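Local coordinates for uncharacterized protein (Enterococcus faecalis, PDB 3NAT) that is of unknown function, a member of the DUF3013 family with an alpha-beta half-sandwich architecture, at residues 103-115 with 135-147. Sequence-based numbering, arbitrary orientation.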
# COMPACT_ATOMS: atom_id res chain seq x y z
N VAL A 103 -17.50 -0.28 3.42
CA VAL A 103 -16.39 -0.61 2.53
C VAL A 103 -16.26 -2.11 2.38
O VAL A 103 -16.08 -2.62 1.27
CB VAL A 103 -15.09 -0.10 3.11
CG1 VAL A 103 -13.91 -0.58 2.27
CG2 VAL A 103 -15.13 1.41 3.20
N LEU A 104 -16.30 -2.83 3.49
CA LEU A 104 -16.26 -4.28 3.43
C LEU A 104 -17.39 -4.75 2.54
O LEU A 104 -17.23 -5.67 1.75
CB LEU A 104 -16.42 -4.88 4.82
CG LEU A 104 -15.17 -5.22 5.64
CD1 LEU A 104 -14.05 -5.69 4.75
CD2 LEU A 104 -14.71 -4.04 6.46
N ASP A 105 -18.54 -4.11 2.68
CA ASP A 105 -19.72 -4.53 1.94
C ASP A 105 -19.65 -4.16 0.47
O ASP A 105 -19.98 -4.98 -0.38
CB ASP A 105 -20.97 -3.91 2.56
CG ASP A 105 -21.38 -4.62 3.83
OD1 ASP A 105 -20.91 -5.75 4.03
OD2 ASP A 105 -22.17 -4.04 4.62
N GLY A 106 -19.21 -2.95 0.17
CA GLY A 106 -19.06 -2.51 -1.20
C GLY A 106 -18.06 -3.41 -1.90
O GLY A 106 -18.16 -3.71 -3.09
N PHE A 107 -17.09 -3.86 -1.13
CA PHE A 107 -16.08 -4.76 -1.66
C PHE A 107 -16.74 -6.06 -2.11
O PHE A 107 -16.59 -6.48 -3.26
CB PHE A 107 -15.05 -5.02 -0.58
CG PHE A 107 -14.08 -6.09 -0.94
CD1 PHE A 107 -12.94 -5.80 -1.67
CD2 PHE A 107 -14.30 -7.40 -0.53
CE1 PHE A 107 -12.02 -6.79 -1.98
CE2 PHE A 107 -13.39 -8.40 -0.84
CZ PHE A 107 -12.24 -8.10 -1.57
N ILE A 108 -17.48 -6.68 -1.21
CA ILE A 108 -18.18 -7.92 -1.53
C ILE A 108 -19.02 -7.79 -2.79
O ILE A 108 -18.98 -8.64 -3.66
CB ILE A 108 -19.09 -8.35 -0.37
CG1 ILE A 108 -18.25 -8.69 0.86
CG2 ILE A 108 -19.93 -9.54 -0.79
CD1 ILE A 108 -17.23 -9.79 0.61
N HIS A 109 -19.78 -6.71 -2.89
CA HIS A 109 -20.73 -6.58 -3.99
C HIS A 109 -20.08 -6.17 -5.28
O HIS A 109 -20.57 -6.53 -6.36
CB HIS A 109 -21.87 -5.65 -3.60
CG HIS A 109 -22.70 -6.19 -2.48
ND1 HIS A 109 -23.68 -7.14 -2.68
CD2 HIS A 109 -22.65 -5.96 -1.15
CE1 HIS A 109 -24.22 -7.45 -1.52
NE2 HIS A 109 -23.62 -6.75 -0.57
N TYR A 110 -18.99 -5.42 -5.19
CA TYR A 110 -18.26 -5.07 -6.40
C TYR A 110 -17.50 -6.30 -6.88
O TYR A 110 -17.52 -6.65 -8.06
CB TYR A 110 -17.32 -3.91 -6.15
CG TYR A 110 -16.57 -3.54 -7.39
CD1 TYR A 110 -17.24 -3.44 -8.61
CD2 TYR A 110 -15.20 -3.30 -7.37
CE1 TYR A 110 -16.58 -3.10 -9.75
CE2 TYR A 110 -14.53 -2.95 -8.53
CZ TYR A 110 -15.23 -2.86 -9.72
OH TYR A 110 -14.61 -2.54 -10.90
N LEU A 111 -16.82 -6.96 -5.96
CA LEU A 111 -16.13 -8.19 -6.28
C LEU A 111 -17.03 -9.15 -7.05
O LEU A 111 -16.59 -9.85 -7.96
CB LEU A 111 -15.66 -8.87 -5.00
CG LEU A 111 -14.90 -10.17 -5.23
CD1 LEU A 111 -13.71 -9.95 -6.19
CD2 LEU A 111 -14.42 -10.73 -3.91
N LYS A 112 -18.30 -9.21 -6.70
CA LYS A 112 -19.20 -10.10 -7.42
C LYS A 112 -19.32 -9.62 -8.86
O LYS A 112 -19.18 -10.41 -9.78
CB LYS A 112 -20.57 -10.19 -6.75
CG LYS A 112 -21.54 -11.03 -7.55
CD LYS A 112 -22.88 -11.21 -6.85
CE LYS A 112 -23.94 -11.64 -7.85
NZ LYS A 112 -23.47 -12.76 -8.73
N VAL A 113 -19.56 -8.33 -9.04
CA VAL A 113 -19.59 -7.73 -10.37
C VAL A 113 -18.32 -8.07 -11.14
O VAL A 113 -18.36 -8.53 -12.28
CB VAL A 113 -19.71 -6.20 -10.26
CG1 VAL A 113 -19.28 -5.52 -11.55
CG2 VAL A 113 -21.10 -5.79 -9.90
N VAL A 114 -17.18 -7.85 -10.49
CA VAL A 114 -15.88 -8.11 -11.10
C VAL A 114 -15.75 -9.57 -11.58
O VAL A 114 -15.17 -9.84 -12.62
CB VAL A 114 -14.75 -7.72 -10.13
CG1 VAL A 114 -13.44 -8.37 -10.51
CG2 VAL A 114 -14.60 -6.22 -10.08
N LEU A 115 -16.30 -10.51 -10.82
CA LEU A 115 -16.18 -11.91 -11.18
C LEU A 115 -17.22 -12.32 -12.21
O LEU A 115 -17.00 -13.22 -13.00
CB LEU A 115 -16.28 -12.80 -9.93
CG LEU A 115 -15.11 -12.63 -8.96
CD1 LEU A 115 -15.15 -13.60 -7.80
CD2 LEU A 115 -13.82 -12.81 -9.71
N GLU A 135 -7.82 -10.67 -18.42
CA GLU A 135 -7.53 -10.40 -17.03
C GLU A 135 -8.79 -9.90 -16.34
O GLU A 135 -9.86 -9.82 -16.94
CB GLU A 135 -6.40 -9.38 -16.88
CG GLU A 135 -6.64 -8.05 -17.58
CD GLU A 135 -5.42 -7.13 -17.52
OE1 GLU A 135 -5.34 -6.19 -18.34
OE2 GLU A 135 -4.53 -7.36 -16.67
N LEU A 136 -8.65 -9.59 -15.05
CA LEU A 136 -9.75 -9.07 -14.26
C LEU A 136 -9.61 -7.56 -14.15
O LEU A 136 -8.50 -7.03 -14.08
CB LEU A 136 -9.70 -9.70 -12.87
CG LEU A 136 -10.75 -10.75 -12.54
CD1 LEU A 136 -11.20 -11.49 -13.78
CD2 LEU A 136 -10.22 -11.71 -11.49
N HIS A 137 -10.73 -6.86 -14.14
CA HIS A 137 -10.69 -5.41 -14.11
C HIS A 137 -11.31 -4.84 -12.85
O HIS A 137 -12.50 -5.03 -12.59
CB HIS A 137 -11.35 -4.83 -15.36
CG HIS A 137 -10.75 -5.35 -16.63
ND1 HIS A 137 -9.51 -4.96 -17.08
CD2 HIS A 137 -11.22 -6.25 -17.53
CE1 HIS A 137 -9.23 -5.59 -18.21
NE2 HIS A 137 -10.25 -6.38 -18.50
N TRP A 138 -10.49 -4.14 -12.07
CA TRP A 138 -10.97 -3.51 -10.87
C TRP A 138 -10.95 -2.00 -11.06
O TRP A 138 -9.91 -1.36 -10.98
CB TRP A 138 -10.08 -3.91 -9.69
CG TRP A 138 -10.55 -3.36 -8.41
CD1 TRP A 138 -10.32 -2.11 -7.92
CD2 TRP A 138 -11.34 -4.04 -7.43
NE1 TRP A 138 -10.91 -1.97 -6.69
CE2 TRP A 138 -11.54 -3.14 -6.37
CE3 TRP A 138 -11.88 -5.32 -7.35
CZ2 TRP A 138 -12.28 -3.48 -5.24
CZ3 TRP A 138 -12.61 -5.66 -6.22
CH2 TRP A 138 -12.80 -4.75 -5.18
N GLU A 139 -12.12 -1.43 -11.35
CA GLU A 139 -12.28 0.01 -11.53
C GLU A 139 -12.65 0.67 -10.21
O GLU A 139 -13.79 0.58 -9.77
CB GLU A 139 -13.38 0.30 -12.54
CG GLU A 139 -13.09 -0.18 -13.93
CD GLU A 139 -12.10 0.70 -14.65
OE1 GLU A 139 -11.93 1.86 -14.23
OE2 GLU A 139 -11.49 0.22 -15.63
N PRO A 140 -11.69 1.35 -9.59
CA PRO A 140 -11.86 2.07 -8.33
C PRO A 140 -13.15 2.89 -8.30
O PRO A 140 -13.90 2.83 -7.33
CB PRO A 140 -10.67 3.02 -8.32
CG PRO A 140 -9.62 2.31 -9.13
CD PRO A 140 -10.35 1.52 -10.17
N ALA A 141 -13.41 3.63 -9.37
CA ALA A 141 -14.62 4.43 -9.47
C ALA A 141 -15.90 3.59 -9.31
O ALA A 141 -16.90 4.07 -8.79
CB ALA A 141 -14.65 5.18 -10.76
N ASP A 142 -15.87 2.35 -9.78
CA ASP A 142 -17.02 1.46 -9.63
C ASP A 142 -17.07 0.88 -8.23
O ASP A 142 -18.14 0.59 -7.70
CB ASP A 142 -16.95 0.33 -10.65
CG ASP A 142 -17.18 0.80 -12.06
OD1 ASP A 142 -17.82 1.86 -12.24
OD2 ASP A 142 -16.72 0.10 -12.99
N PHE A 143 -15.89 0.71 -7.65
CA PHE A 143 -15.77 0.26 -6.28
C PHE A 143 -16.34 1.34 -5.37
O PHE A 143 -17.25 1.07 -4.58
CB PHE A 143 -14.30 0.00 -5.95
CG PHE A 143 -14.06 -0.49 -4.56
CD1 PHE A 143 -15.04 -1.24 -3.90
CD2 PHE A 143 -12.87 -0.25 -3.92
CE1 PHE A 143 -14.83 -1.70 -2.63
CE2 PHE A 143 -12.64 -0.71 -2.63
CZ PHE A 143 -13.64 -1.44 -1.99
N GLU A 144 -15.81 2.55 -5.49
CA GLU A 144 -16.31 3.68 -4.71
C GLU A 144 -17.83 3.83 -4.80
O GLU A 144 -18.49 4.12 -3.80
CB GLU A 144 -15.69 4.98 -5.20
CG GLU A 144 -14.19 5.04 -5.17
CD GLU A 144 -13.68 6.32 -5.81
OE1 GLU A 144 -14.50 7.27 -5.95
OE2 GLU A 144 -12.49 6.38 -6.18
N ALA A 145 -18.38 3.66 -5.99
CA ALA A 145 -19.80 3.84 -6.20
C ALA A 145 -20.56 2.76 -5.45
O ALA A 145 -21.64 3.01 -4.95
CB ALA A 145 -20.15 3.80 -7.68
N MSE A 146 -20.00 1.56 -5.40
CA MSE A 146 -20.64 0.48 -4.67
C MSE A 146 -20.71 0.84 -3.20
O MSE A 146 -21.77 0.76 -2.58
CB MSE A 146 -19.89 -0.83 -4.83
CG MSE A 146 -20.74 -2.03 -4.45
SE MSE A 146 -22.21 -2.34 -5.71
CE MSE A 146 -21.16 -2.64 -7.33
N ILE A 147 -19.58 1.25 -2.65
CA ILE A 147 -19.51 1.71 -1.28
C ILE A 147 -20.53 2.82 -1.00
O ILE A 147 -21.25 2.77 -0.00
CB ILE A 147 -18.11 2.22 -0.97
CG1 ILE A 147 -17.11 1.08 -1.17
CG2 ILE A 147 -18.03 2.73 0.43
CD1 ILE A 147 -15.67 1.52 -1.03
O HOH W 1 -13.73 -8.19 -14.42
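Y110 reaches from helix 103-115 to the loop leading into helix 140-147, where it meets W138 and the N-cap residue E139. Two polar links tie the segments. The N-H of E139 donates to Y110 OH (2.8 Å, N-H...O angle 150°), the donor N lying near the phenol ring plane, at the ring edge. A water then joins V114 O, to which it donates, with H137 N, from which it accepts at 3.3 Å.

The aromatic evidence is an edge-to-face pair: the Y110 edge points at the face of the W138 six-membered ring, with planes at 67° and CE2 of Y110 3.5 Å from CD2 of W138. With CG anti to the backbone N, the Y110 ring extends across to W138 and the N-H of E139; the backbone of D142 and F143 covers one of its faces. F107 completes the cluster, CD1 lying 3.7 Å from W138 CH2.

Apolar packing follows knobs-into-holes at two positions. F143 enters among V103, G106, F107 and Y110, its CE1 3.4 Å from F107 CA; M146, a selenomethionine, sits among G106, H109, Y110 and V113. G106, lacking a side chain, permits close approach, its CA 4.2 Å from that of I147.

The axes of helix segments 103-115 and 140-147 approach to 8.1 Å, with 125° between their N-to-C directions. F107 and W138 also touch L72 of strand 65-75, and F107 and F143 touch I91 of strand 90-92; the helix pair thus packs onto the mixed sheet, consistent with an alpha-beta half sandwich.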